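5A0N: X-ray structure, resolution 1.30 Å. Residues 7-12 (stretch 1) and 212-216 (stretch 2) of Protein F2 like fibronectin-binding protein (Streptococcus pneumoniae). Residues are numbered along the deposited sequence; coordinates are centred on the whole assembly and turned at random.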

# COMPACT_ATOMS: atom_id res chain seq x y z
N PRO A 7 -6.87 2.90 11.62
CA PRO A 7 -7.72 1.75 11.46
C PRO A 7 -8.25 1.49 10.04
O PRO A 7 -8.42 2.39 9.19
CB PRO A 7 -8.85 2.02 12.44
CG PRO A 7 -8.20 2.77 13.56
CD PRO A 7 -7.05 3.53 12.95
N ASN A 8 -8.39 0.20 9.81
CA ASN A 8 -8.99 -0.27 8.60
C ASN A 8 -10.23 -1.03 8.95
O ASN A 8 -10.20 -2.26 9.11
CB ASN A 8 -8.04 -1.09 7.79
CG ASN A 8 -8.63 -1.50 6.48
OD1 ASN A 8 -9.71 -1.05 6.10
ND2 ASN A 8 -7.94 -2.37 5.77
N ASP A 9 -11.33 -0.28 9.11
CA ASP A 9 -12.60 -0.79 9.58
C ASP A 9 -13.64 -0.87 8.47
O ASP A 9 -14.83 -1.00 8.75
CB ASP A 9 -13.11 -0.00 10.80
CG ASP A 9 -13.28 1.49 10.53
OD1 ASP A 9 -12.87 1.99 9.45
OD2 ASP A 9 -13.88 2.17 11.43
N ALA A 10 -13.18 -0.81 7.23
CA ALA A 10 -14.10 -0.90 6.09
C ALA A 10 -14.66 -2.31 5.98
O ALA A 10 -13.98 -3.30 6.30
CB ALA A 10 -13.34 -0.61 4.82
N LYS A 11 -15.90 -2.42 5.49
CA LYS A 11 -16.58 -3.72 5.42
C LYS A 11 -17.27 -3.97 4.07
O LYS A 11 -17.93 -4.98 3.91
CB LYS A 11 -17.54 -3.92 6.60
CG LYS A 11 -16.92 -4.08 7.99
CD LYS A 11 -15.92 -5.23 8.11
N GLY A 12 -17.05 -3.12 3.07
CA GLY A 12 -17.65 -3.33 1.77
C GLY A 12 -17.22 -4.65 1.14
O GLY A 12 -16.02 -4.95 1.09
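Stretch 2 212-216: ATVRW

The most distinctive feature of this contact is a forked hydrogen bond in which both terminal nitrogens of Arg215 converge on a single backbone carbonyl of stretch 1. NH1 and NH2 of Arg215 each donate to Ala10 O at 2.7 Å, with N-H...O angles of 142° and 141°. The near equality of the two distances and angles means that the carbonyl oxygen sits almost symmetrically between the two nitrogens, at the edge of the guanidinium and near its plane. Neither bond is straight, as expected when one acceptor is shared by two donors on the same carbon.

The two stretches belong to one chain but are separated by more than 200 residues, so the contact brings a segment near the N-terminus against one near the C-terminus. Stretch 2 is an extended strand throughout, continuing from earlier in the chain; Thr213, Val214 and Arg215 all have phi near -150° and psi between 152° and -175°. Stretch 1 forms neither helix nor strand. Its backbone alternates between extended conformations, as at Pro7 and Ala10, and residues with much smaller psi, 17° at Asp9 and 9° at Lys11. The strand runs across this irregular segment almost at a right angle: the end-to-end direction from Thr213 to Arg215 makes 83° with that from Asn8 to Lys11. The nearest CA atoms across the contact are those of Asn8 and Arg215, 5.3 Å apart, and these two residues account for most of the 259 Å² buried between the stretches.

Along the strand, the CA-to-CB bonds of Thr213 and Arg215 point toward stretch 1, whereas that of Val214 points away, the alternation expected of an extended chain. Val214 therefore contributes through its backbone. Its carbonyl oxygen accepts a hydrogen bond from the side chain of Asn8, ND2 to Val214 O at 3.0 Å, and the angle of 169° makes this the straightest bond across the contact. Asn8, with chi1 in the t rotamer, directs its CA-to-CB bond toward the strand; its ND2 also lies 4.0 Å from OG1 of Thr213.

Arg215 starts close to Asn8 and ends beside Ala10. Its CB lies 3.6 Å from Asn8 O, and the side chain, with chi1 to chi3 in p, t and p, carries the guanidinium along stretch 1 so that Asn8 O lies over one face while Ala10 O occupies the edge. Lys11 approaches obliquely, with its CD 3.6 Å from Arg215 NH1; the lysine side chain is not modelled beyond that carbon. The CA-to-CB bond of Asp9 points away from the strand, leaving its carboxylate out of this contact.

At the Trp216 end, a water extends the polar contact beyond direct reach. Water 1 donates to Asn8 O and accepts from Trp216 N, its oxygen 2.9 Å from each of those atoms, and thus links the two backbones. The carbonyl of Asn8 thereby both faces the guanidinium and anchors the bridge.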

# COMPACT_ATOMS: atom_id res chain seq x y z
N ALA A 212 -1.99 -4.97 -1.83
CA ALA A 212 -2.27 -5.77 -0.65
C ALA A 212 -2.43 -4.84 0.53
O ALA A 212 -2.02 -3.67 0.52
CB ALA A 212 -1.19 -6.84 -0.39
N THR A 213 -3.09 -5.34 1.57
CA THR A 213 -3.43 -4.54 2.73
C THR A 213 -3.61 -5.43 3.95
O THR A 213 -3.41 -6.64 3.87
CB THR A 213 -4.62 -3.64 2.41
OG1 THR A 213 -4.71 -2.67 3.46
CG2 THR A 213 -5.93 -4.40 2.26
N VAL A 214 -4.03 -4.82 5.07
CA VAL A 214 -4.17 -5.50 6.34
C VAL A 214 -5.23 -4.84 7.17
O VAL A 214 -5.51 -3.63 7.01
CB VAL A 214 -2.80 -5.53 7.09
CG1 VAL A 214 -2.32 -4.10 7.42
CG2 VAL A 214 -2.83 -6.43 8.31
N ARG A 215 -5.85 -5.62 8.03
CA ARG A 215 -6.81 -5.13 8.99
C ARG A 215 -6.72 -6.01 10.22
O ARG A 215 -6.23 -7.14 10.16
CB ARG A 215 -8.24 -5.17 8.42
CG ARG A 215 -8.64 -6.56 7.97
CD ARG A 215 -10.08 -6.77 7.61
NE ARG A 215 -10.43 -5.92 6.52
CZ ARG A 215 -11.49 -5.13 6.50
NH1 ARG A 215 -12.35 -5.00 7.53
NH2 ARG A 215 -11.65 -4.45 5.44
N TRP A 216 -7.25 -5.52 11.34
CA TRP A 216 -7.48 -6.39 12.47
C TRP A 216 -8.61 -7.37 12.21
O TRP A 216 -9.63 -6.99 11.62
CB TRP A 216 -7.81 -5.56 13.71
CG TRP A 216 -6.70 -4.74 14.13
CD1 TRP A 216 -6.58 -3.40 13.98
CD2 TRP A 216 -5.50 -5.17 14.82
NE1 TRP A 216 -5.39 -2.97 14.51
CE2 TRP A 216 -4.71 -4.03 15.03
CE3 TRP A 216 -5.04 -6.40 15.28
CZ2 TRP A 216 -3.48 -4.09 15.68
CZ3 TRP A 216 -3.82 -6.45 15.93
CH2 TRP A 216 -3.05 -5.32 16.11
O HOH W 1 -8.45 -2.87 11.29